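Local atomic coordinates of hypothetical NUDIX hydrolase (Listeria monocytogenes, PDB entry 3SON), a protein that probably hydrolyses nucleoside diphosphate-linked compounds in a metal-dependent reaction as a hydrolase of the Nudix family. Residues A[10-15]-A[33-38]; A[20-25]-A[136-141]; A[56-61]-A[104-109]. One frame throughout, in Å; residues are numbered along the deposited sequence.

In the fold
The three contacts belong to one Nudix fold, in which helices pack on both sides of a mixed sheet. Interaction 1 joins strands 7-15 and 33-39 near the centre of the chain. About 9 Å away, centre to centre, interaction 2 sets the neighbouring strand 20-27 against helix 128-142. Interaction 3 ties the end of helix 46-58 to the loop before strand 110-116; its centre lies about 12 Å from interaction 1 and 19 Å from interaction 2. Along the chain the segments of interactions 1 and 2 alternate, whereas interaction 3 is nested inside the loop closed by interaction 2. Interactions 1 and 3 share the calcium site, to which strand 33-39 and the Nudix helix 46-58 both supply ligands.

Interaction 1: A[10-15]-A[33-38]; sequences VIPFIK and WQFVAG. With CA (calcium ion), chain C.
Ile11 lies across one face of the Phe35 ring, its CG1 methylene standing 3.7 Å from the ring centroid and only 10° off the normal, a CH-pi contact over the middle of the ring. The two side chains cross obliquely. With CG2 anti to the backbone N (chi1 -59° to CG1), this methyl falls near the far end of the ring, 3.8 Å from Phe35 CE1, while Ile11 CD1 meets Phe35 CE2. Pro12 CD approaches Phe35 CD1 more loosely, at 4.1 Å.

Val10 and Val36 are arranged quite differently: they form an antiparallel hydrogen-bonded pair, and their side chains stand side by side on the same face of the sheet, CB to CB 3.7 Å apart. Val10 N donates to Val36 O at 2.9 Å; the return bond from Val36 N to Val10 O is weak. Phe35 interrupts strand 33-39, and its CB packs against Val10 O. Just beyond Val36, Ala37 O binds the calcium ion at 2.3 Å, joined there by two waters and by Glu53 and Glu57.

The two sets of side chains face different layers of the Nudix fold. Val10 and Val36 rest on helix 46-58, touching residues such as Ala50 and Glu53, whereas Ile11 packs against Ala133, Leu134 and Leu137 of helix 128-142. The backbone of Ile11 also bonds to Phe93 and Ile95 of strand 87-96.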
loop_
_atom_site.group_PDB
_atom_site.type_symbol
_atom_site.label_atom_id
_atom_site.label_comp_id
_atom_site.label_asym_id
_atom_site.label_seq_id
_atom_site.Cartn_x
_atom_site.Cartn_y
_atom_site.Cartn_z
ATOM N N VAL A 10 5.829 3.196 12.019
ATOM C CA VAL A 10 7.049 2.740 12.727
ATOM C C VAL A 10 6.834 1.405 13.446
ATOM O O VAL A 10 5.910 1.281 14.257
ATOM C CB VAL A 10 7.516 3.765 13.759
ATOM C CG1 VAL A 10 8.813 3.330 14.365
ATOM C CG2 VAL A 10 7.644 5.158 13.155
ATOM N N ILE A 11 7.651 0.396 13.094
ATOM C CA ILE A 11 7.510 -0.960 13.601
ATOM C C ILE A 11 8.559 -1.166 14.680
ATOM O O ILE A 11 9.748 -1.169 14.389
ATOM C CB ILE A 11 7.738 -2.007 12.492
ATOM C CG1 ILE A 11 6.734 -1.808 11.346
ATOM C CG2 ILE A 11 7.655 -3.476 13.022
ATOM C CD1 ILE A 11 6.989 -2.709 10.157
ATOM N N PRO A 12 8.139 -1.324 15.939
ATOM C CA PRO A 12 9.153 -1.661 16.983
ATOM C C PRO A 12 9.581 -3.119 16.855
ATOM O O PRO A 12 8.776 -3.967 16.424
ATOM C CB PRO A 12 8.357 -1.501 18.291
ATOM C CG PRO A 12 7.071 -0.866 17.903
ATOM C CD PRO A 12 6.789 -1.330 16.508
ATOM N N PHE A 13 10.851 -3.439 17.160
ATOM C CA PHE A 13 11.284 -4.837 17.201
ATOM C C PHE A 13 12.348 -5.064 18.277
ATOM O O PHE A 13 12.994 -4.110 18.732
ATOM C CB PHE A 13 11.819 -5.334 15.854
ATOM C CG PHE A 13 13.095 -4.690 15.442
ATOM C CD1 PHE A 13 13.087 -3.477 14.766
ATOM C CD2 PHE A 13 14.333 -5.270 15.765
ATOM C CE1 PHE A 13 14.250 -2.883 14.392
ATOM C CE2 PHE A 13 15.509 -4.683 15.374
ATOM C CZ PHE A 13 15.494 -3.480 14.721
ATOM N N ILE A 14 12.491 -6.331 18.705
ATOM C CA ILE A 14 13.506 -6.701 19.707
ATOM C C ILE A 14 14.168 -7.970 19.237
ATOM O O ILE A 14 13.514 -8.821 18.622
ATOM C CB ILE A 14 12.949 -6.940 21.123
ATOM C CG1 ILE A 14 11.784 -7.926 21.087
ATOM C CG2 ILE A 14 12.487 -5.648 21.762
ATOM C CD1 ILE A 14 11.174 -8.218 22.459
ATOM N N LYS A 15 15.474 -8.070 19.480
ATOM C CA LYS A 15 16.217 -9.317 19.284
ATOM C C LYS A 15 16.173 -10.178 20.548
ATOM O O LYS A 15 16.634 -9.750 21.599
ATOM C CB LYS A 15 17.678 -9.023 18.961
ATOM C CG LYS A 15 18.427 -10.246 18.417
ATOM C CD LYS A 15 19.952 -10.043 18.328
ATOM C CE LYS A 15 20.569 -10.837 17.192
ATOM N NZ LYS A 15 20.000 -12.208 17.054
ATOM N N TRP A 33 -5.314 -3.808 16.065
ATOM C CA TRP A 33 -3.897 -3.914 16.373
ATOM C C TRP A 33 -3.200 -3.134 15.282
ATOM O O TRP A 33 -3.595 -3.202 14.098
ATOM C CB TRP A 33 -3.454 -5.362 16.288
ATOM C CG TRP A 33 -3.888 -6.232 17.392
ATOM C CD1 TRP A 33 -5.039 -7.013 17.459
ATOM C CD2 TRP A 33 -3.237 -6.392 18.671
ATOM N NE1 TRP A 33 -5.109 -7.651 18.654
ATOM C CE2 TRP A 33 -4.068 -7.303 19.437
ATOM C CE3 TRP A 33 -2.092 -5.865 19.260
ATOM C CZ2 TRP A 33 -3.745 -7.699 20.725
ATOM C CZ3 TRP A 33 -1.757 -6.285 20.553
ATOM C CH2 TRP A 33 -2.589 -7.187 21.273
ATOM N N GLN A 34 -2.251 -2.304 15.668
ATOM C CA GLN A 34 -1.513 -1.452 14.725
ATOM C C GLN A 34 -0.077 -1.175 15.191
ATOM O O GLN A 34 0.352 -1.498 16.328
ATOM C CB GLN A 34 -2.229 -0.076 14.528
ATOM C CG GLN A 34 -2.291 0.750 15.845
ATOM C CD GLN A 34 -3.195 1.981 15.833
ATOM O OE1 GLN A 34 -3.444 2.562 16.911
ATOM N NE2 GLN A 34 -3.593 2.459 14.631
ATOM N N PHE A 35 0.679 -0.549 14.302
ATOM C CA PHE A 35 1.996 -0.034 14.619
ATOM C C PHE A 35 1.926 1.447 15.033
ATOM O O PHE A 35 0.826 1.986 15.175
ATOM C CB PHE A 35 2.951 -0.249 13.432
ATOM C CG PHE A 35 3.209 -1.711 13.097
ATOM C CD1 PHE A 35 3.700 -2.573 14.032
ATOM C CD2 PHE A 35 3.074 -2.189 11.769
ATOM C CE1 PHE A 35 3.990 -3.914 13.689
ATOM C CE2 PHE A 35 3.300 -3.522 11.431
ATOM C CZ PHE A 35 3.765 -4.392 12.391
ATOM N N VAL A 36 3.079 2.016 15.381
ATOM C CA VAL A 36 3.209 3.426 15.654
ATOM C C VAL A 36 2.831 4.157 14.363
ATOM O O VAL A 36 3.263 3.789 13.275
ATOM C CB VAL A 36 4.642 3.774 16.123
ATOM C CG1 VAL A 36 4.928 5.289 16.108
ATOM C CG2 VAL A 36 4.930 3.217 17.469
ATOM N N ALA A 37 1.981 5.180 14.450
ATOM C CA ALA A 37 1.551 5.885 13.210
ATOM C C ALA A 37 1.288 7.340 13.519
ATOM O O ALA A 37 0.802 7.673 14.623
ATOM C CB ALA A 37 0.284 5.245 12.625
ATOM N N GLY A 38 1.544 8.211 12.566
ATOM C CA GLY A 38 1.219 9.608 12.764
ATOM C C GLY A 38 1.501 10.437 11.554
ATOM O O GLY A 38 2.277 10.042 10.706
HETATM CA CA CA C . 0.404 8.913 16.538
HETATM O O HOH W 1 0.376 10.675 17.767
HETATM O O HOH W 2 -1.737 9.321 14.999
#

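Interaction 2: A[20-25]-A[136-141]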
loop_
_atom_site.group_PDB
_atom_site.type_symbol
_atom_site.label_atom_id
_atom_site.label_comp_id
_atom_site.label_asym_id
_atom_site.label_seq_id
_atom_site.Cartn_x
_atom_site.Cartn_y
_atom_site.Cartn_z
ATOM N N TYR A 20 13.553 -12.876 16.360
ATOM C CA TYR A 20 13.160 -11.505 16.521
ATOM C C TYR A 20 11.700 -11.495 16.860
ATOM O O TYR A 20 10.926 -12.376 16.422
ATOM C CB TYR A 20 13.366 -10.725 15.236
ATOM C CG TYR A 20 14.823 -10.488 14.914
ATOM C CD1 TYR A 20 15.489 -9.411 15.467
ATOM C CD2 TYR A 20 15.518 -11.327 14.060
ATOM C CE1 TYR A 20 16.825 -9.173 15.185
ATOM C CE2 TYR A 20 16.858 -11.106 13.783
ATOM C CZ TYR A 20 17.498 -10.010 14.346
ATOM O OH TYR A 20 18.832 -9.746 14.103
ATOM N N GLN A 21 11.331 -10.529 17.689
ATOM C CA GLN A 21 9.946 -10.256 17.977
ATOM C C GLN A 21 9.569 -8.837 17.547
ATOM O O GLN A 21 10.419 -7.926 17.513
ATOM C CB GLN A 21 9.650 -10.500 19.444
ATOM C CG GLN A 21 9.827 -11.981 19.809
ATOM C CD GLN A 21 9.076 -12.371 21.055
ATOM O OE1 GLN A 21 8.978 -11.597 21.983
ATOM N NE2 GLN A 21 8.522 -13.577 21.069
ATOM N N PHE A 22 8.274 -8.641 17.319
ATOM C CA PHE A 22 7.759 -7.424 16.756
ATOM C C PHE A 22 6.649 -6.908 17.672
ATOM O O PHE A 22 5.852 -7.688 18.241
ATOM C CB PHE A 22 7.236 -7.706 15.345
ATOM C CG PHE A 22 8.287 -8.257 14.425
ATOM C CD1 PHE A 22 9.163 -7.381 13.818
ATOM C CD2 PHE A 22 8.458 -9.607 14.244
ATOM C CE1 PHE A 22 10.185 -7.834 13.029
ATOM C CE2 PHE A 22 9.450 -10.086 13.405
ATOM C CZ PHE A 22 10.341 -9.198 12.840
ATOM N N GLY A 23 6.654 -5.608 17.844
ATOM C CA GLY A 23 5.801 -4.948 18.770
ATOM C C GLY A 23 4.510 -4.435 18.097
ATOM O O GLY A 23 4.548 -3.678 17.141
ATOM N N VAL A 24 3.372 -4.983 18.509
ATOM C CA VAL A 24 2.096 -4.501 17.984
ATOM C C VAL A 24 1.297 -3.906 19.119
ATOM O O VAL A 24 1.377 -4.367 20.248
ATOM C CB VAL A 24 1.269 -5.602 17.314
ATOM C CG1 VAL A 24 2.057 -6.240 16.183
ATOM C CG2 VAL A 24 0.920 -6.729 18.296
ATOM N N LEU A 25 0.461 -2.925 18.772
ATOM C CA LEU A 25 -0.293 -2.122 19.756
ATOM C C LEU A 25 -1.751 -2.330 19.586
ATOM O O LEU A 25 -2.241 -2.260 18.473
ATOM C CB LEU A 25 0.027 -0.638 19.568
ATOM C CG LEU A 25 1.498 -0.193 19.758
ATOM C CD1 LEU A 25 1.741 1.214 19.195
ATOM C CD2 LEU A 25 1.884 -0.174 21.227
ATOM N N GLU A 136 9.317 -6.927 4.721
ATOM C CA GLU A 136 10.624 -6.317 4.395
ATOM C C GLU A 136 11.528 -6.269 5.652
ATOM O O GLU A 136 12.680 -6.629 5.622
ATOM C CB GLU A 136 10.419 -4.908 3.833
ATOM C CG GLU A 136 11.775 -4.277 3.552
ATOM C CD GLU A 136 11.721 -2.814 3.154
ATOM O OE1 GLU A 136 10.597 -2.237 2.940
ATOM O OE2 GLU A 136 12.839 -2.219 3.102
ATOM N N LEU A 137 11.012 -5.720 6.734
ATOM C CA LEU A 137 11.787 -5.681 7.985
ATOM C C LEU A 137 12.331 -7.068 8.389
ATOM O O LEU A 137 13.502 -7.214 8.784
ATOM C CB LEU A 137 10.939 -5.110 9.125
ATOM C CG LEU A 137 11.591 -5.065 10.537
ATOM C CD1 LEU A 137 12.988 -4.432 10.511
ATOM C CD2 LEU A 137 10.668 -4.489 11.633
ATOM N N ASN A 138 11.468 -8.059 8.299
ATOM C CA ASN A 138 11.781 -9.362 8.708
ATOM C C ASN A 138 12.888 -9.967 7.816
ATOM O O ASN A 138 13.894 -10.504 8.312
ATOM C CB ASN A 138 10.551 -10.250 8.734
ATOM C CG ASN A 138 10.854 -11.593 9.334
ATOM O OD1 ASN A 138 11.373 -11.684 10.471
ATOM N ND2 ASN A 138 10.583 -12.666 8.569
ATOM N N GLU A 139 12.771 -9.778 6.499
ATOM C CA GLU A 139 13.852 -10.214 5.588
ATOM C C GLU A 139 15.160 -9.503 5.854
ATOM O O GLU A 139 16.227 -10.137 5.893
ATOM C CB GLU A 139 13.423 -10.046 4.117
ATOM C CG GLU A 139 12.292 -10.955 3.687
ATOM C CD GLU A 139 12.634 -12.413 3.911
ATOM O OE1 GLU A 139 13.645 -12.894 3.346
ATOM O OE2 GLU A 139 11.886 -13.072 4.664
ATOM N N ARG A 140 15.096 -8.195 6.074
ATOM C CA ARG A 140 16.278 -7.416 6.426
ATOM C C ARG A 140 16.922 -7.839 7.744
ATOM O O ARG A 140 18.112 -8.008 7.783
ATOM C CB ARG A 140 15.980 -5.967 6.417
ATOM C CG ARG A 140 15.754 -5.352 5.061
ATOM C CD ARG A 140 15.531 -3.873 5.262
ATOM N NE ARG A 140 15.331 -3.172 4.006
ATOM C CZ ARG A 140 16.305 -2.721 3.236
ATOM N NH1 ARG A 140 17.595 -2.937 3.560
ATOM N NH2 ARG A 140 15.986 -2.098 2.097
ATOM N N LEU A 141 16.140 -8.113 8.776
ATOM C CA LEU A 141 16.738 -8.585 10.017
ATOM C C LEU A 141 17.466 -9.906 9.730
ATOM O O LEU A 141 18.655 -10.006 9.960
ATOM C CB LEU A 141 15.706 -8.749 11.112
ATOM C CG LEU A 141 15.159 -7.416 11.636
ATOM C CD1 LEU A 141 13.938 -7.600 12.604
ATOM C CD2 LEU A 141 16.302 -6.649 12.283
#
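Glu136 OE2, on the helix whose Leu137 and Leu141 meet Phe22 and Tyr20 of strand 20-25, is gripped by Arg140 and by the backbone of Asp70. Arg140 NE, one turn on, gives OE2 a salt-bridging hydrogen bond of 2.8 Å, which uses the anti lone pair of the carboxylate and lies almost in the guanidinium plane. Arg140 NH2 adds a weak bond, and the backbone N of Asp70 a further one. A second salt bridge, from Arg140 NH2 to Asp70, ties this pair to strand 66-76.

Between strand and helix there is no hydrogen bond, and the contact is made by side chains. Leu141 lies over one face of the Tyr20 ring. Its CB sits 3.9 Å from the ring centroid, 15° off the normal and displaced toward the CE2 and CZ rim, while CD1 of Leu141 lies 3.7 Å from Tyr20 CD1. The same methyl also reaches the tip of Phe22, 3.8 Å from CE1, and so bridges the two aromatic residues.

Phe22 receives its other partners at its edge. Leu137 CD2 lies 3.7 Å from Phe22 CE1, the two side chains sliding past each other in opposite directions. Asn138 comes in at about a right angle, its amide plane 77° from the ring, and its OD1 lies 3.6 Å from Phe22 CZ.

Helix 128-142 forms one outer layer of the alpha-beta-alpha Nudix fold, on the face of the sheet opposite to helix 46-58, and runs roughly antiparallel to strand 20-25 at 152°. Strand 7-15 contributes Ile11 against Leu137 and Phe13 against Leu141, and Tyr86 of the second subunit packs on Glu139 and Arg140.

Interaction 3: A[56-61]-A[104-109]. With CA (calcium ion), chain C.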
loop_
_atom_site.group_PDB
_atom_site.type_symbol
_atom_site.label_atom_id
_atom_site.label_comp_id
_atom_site.label_asym_id
_atom_site.label_seq_id
_atom_site.Cartn_x
_atom_site.Cartn_y
_atom_site.Cartn_z
ATOM N N GLU A 56 6.220 9.837 21.328
ATOM C CA GLU A 56 4.920 10.102 21.881
ATOM C C GLU A 56 4.249 8.772 22.255
ATOM O O GLU A 56 3.722 8.618 23.349
ATOM C CB GLU A 56 4.021 10.884 20.897
ATOM C CG GLU A 56 4.509 12.309 20.552
ATOM C CD GLU A 56 3.587 13.072 19.565
ATOM O OE1 GLU A 56 2.662 12.438 18.992
ATOM O OE2 GLU A 56 3.790 14.316 19.367
ATOM N N GLU A 57 4.308 7.793 21.370
ATOM C CA GLU A 57 3.521 6.583 21.613
ATOM C C GLU A 57 4.133 5.601 22.597
ATOM O O GLU A 57 3.389 4.852 23.237
ATOM C CB GLU A 57 3.199 5.881 20.286
ATOM C CG GLU A 57 2.325 6.726 19.356
ATOM C CD GLU A 57 1.698 5.924 18.245
ATOM O OE1 GLU A 57 1.575 4.679 18.396
ATOM O OE2 GLU A 57 1.327 6.515 17.205
ATOM N N LEU A 58 5.465 5.562 22.689
ATOM C CA LEU A 58 6.206 4.620 23.545
ATOM C C LEU A 58 6.883 5.229 24.785
ATOM O O LEU A 58 7.487 4.515 25.593
ATOM C CB LEU A 58 7.240 3.842 22.649
ATOM C CG LEU A 58 6.643 3.255 21.395
ATOM C CD1 LEU A 58 7.719 2.583 20.558
ATOM C CD2 LEU A 58 5.558 2.245 21.704
ATOM N N ASN A 59 6.676 6.537 24.969
ATOM C CA ASN A 59 7.216 7.327 26.069
ATOM C C ASN A 59 8.693 7.038 26.346
ATOM O O ASN A 59 9.086 6.679 27.453
ATOM C CB ASN A 59 6.315 7.181 27.290
ATOM C CG ASN A 59 4.991 7.890 27.094
ATOM O OD1 ASN A 59 4.934 9.118 27.026
ATOM N ND2 ASN A 59 3.927 7.123 26.925
ATOM N N LEU A 60 9.496 7.208 25.311
ATOM C CA LEU A 60 10.925 6.848 25.344
ATOM C C LEU A 60 11.805 8.051 25.661
ATOM O O LEU A 60 11.470 9.159 25.296
ATOM C CB LEU A 60 11.398 6.348 23.971
ATOM C CG LEU A 60 10.706 5.234 23.193
ATOM C CD1 LEU A 60 11.190 5.232 21.732
ATOM C CD2 LEU A 60 10.958 3.899 23.863
ATOM N N ASP A 61 12.960 7.812 26.284
ATOM C CA ASP A 61 14.009 8.849 26.415
ATOM C C ASP A 61 14.419 9.381 25.007
ATOM O O ASP A 61 13.747 9.092 24.014
ATOM C CB ASP A 61 15.216 8.295 27.186
ATOM C CG ASP A 61 15.871 7.111 26.484
ATOM O OD1 ASP A 61 15.837 5.998 27.053
ATOM O OD2 ASP A 61 16.408 7.286 25.367
ATOM N N VAL A 104 9.509 1.187 27.985
ATOM C CA VAL A 104 8.391 1.560 27.170
ATOM C C VAL A 104 7.098 1.641 27.999
ATOM O O VAL A 104 6.813 0.734 28.779
ATOM C CB VAL A 104 8.210 0.516 26.033
ATOM C CG1 VAL A 104 6.958 0.818 25.232
ATOM C CG2 VAL A 104 9.461 0.484 25.116
ATOM N N THR A 105 6.393 2.751 27.913
ATOM C CA THR A 105 5.039 2.864 28.513
ATOM C C THR A 105 4.138 3.454 27.428
ATOM O O THR A 105 4.581 4.244 26.594
ATOM C CB THR A 105 4.979 3.686 29.865
ATOM O OG1 THR A 105 5.326 5.056 29.662
ATOM C CG2 THR A 105 5.955 3.080 30.999
ATOM N N LEU A 106 2.864 3.087 27.436
ATOM C CA LEU A 106 1.983 3.517 26.351
ATOM C C LEU A 106 1.160 4.747 26.737
ATOM O O LEU A 106 1.044 5.033 27.890
ATOM C CB LEU A 106 1.072 2.365 25.964
ATOM C CG LEU A 106 1.809 1.116 25.488
ATOM C CD1 LEU A 106 0.858 -0.025 25.106
ATOM C CD2 LEU A 106 2.688 1.563 24.330
ATOM N N SER A 107 0.746 5.498 25.723
ATOM C CA SER A 107 -0.208 6.585 25.877
ATOM C C SER A 107 -1.611 6.027 26.029
ATOM O O SER A 107 -1.849 4.808 25.850
ATOM C CB SER A 107 -0.150 7.544 24.683
ATOM O OG SER A 107 -0.748 7.007 23.522
ATOM N N LEU A 108 -2.553 6.878 26.355
ATOM C CA LEU A 108 -3.917 6.406 26.534
ATOM C C LEU A 108 -4.589 5.807 25.251
ATOM O O LEU A 108 -5.633 5.155 25.342
ATOM C CB LEU A 108 -4.799 7.511 27.106
ATOM C CG LEU A 108 -4.367 8.165 28.424
ATOM C CD1 LEU A 108 -5.402 9.178 28.926
ATOM C CD2 LEU A 108 -4.096 7.095 29.479
ATOM N N GLU A 109 -4.021 6.045 24.091
ATOM C CA GLU A 109 -4.572 5.552 22.826
ATOM C C GLU A 109 -4.531 4.012 22.729
ATOM O O GLU A 109 -5.300 3.461 21.975
ATOM C CB GLU A 109 -3.766 6.133 21.647
ATOM C CG GLU A 109 -4.533 6.069 20.330
ATOM C CD GLU A 109 -3.935 6.958 19.245
ATOM O OE1 GLU A 109 -3.906 8.196 19.432
ATOM O OE2 GLU A 109 -3.511 6.414 18.202
HETATM CA CA CA C . 0.404 8.913 16.538
HETATM O O HOH W 1 0.376 10.675 17.767
HETATM O O HOH W 3 0.637 4.663 22.901
HETATM O O HOH W 2 -1.737 9.321 14.999
#
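Two hydrogen bonds join the residues closing helix 46-58 to Thr105. Thr105 N donates to Leu58 O at 3.1 Å, and Asn59 ND2 returns a bond of 3.0 Å to Thr105 O that is fairly straight, at 161°. Both donors stand above the plane of the carbonyl they meet, while Thr105 O lies close to the amide plane of Asn59. Residues 56-60 form the end of the Nudix box, the loop-helix-loop motif that defines the family; Asn59 leaves the helix with positive phi at the place where the consensus has glycine.

A third link runs through water 3, which donates to Glu57 O and accepts from Ser107 N, bridging two atoms that are not bonded to each other. The CB of Glu57 is directed away from the loop, and OE2 of this residue binds the calcium ion together with Ala37 and Glu53. Glu56 reaches the same site indirectly, its OE1 accepting from metal-bound water 1, while its OE2 forms a salt bridge with Arg52. Glu109 OE2, 4.9 Å from Glu57 OE2, forms a salt bridge with Arg27.

Apolar side chains pack behind the polar links. Leu58 lies alongside both Val104 and Leu106, and its CD2 is 3.9 Å from Leu106 CD2; Leu97 and Leu113 continue this cluster. Leu60 also runs beside Val104, CD2 to CG2 at 3.9 Å. Asn59 and Thr105 instead cross at about a right angle, bringing Asn59 CB to 3.3 Å from Thr105 OG1.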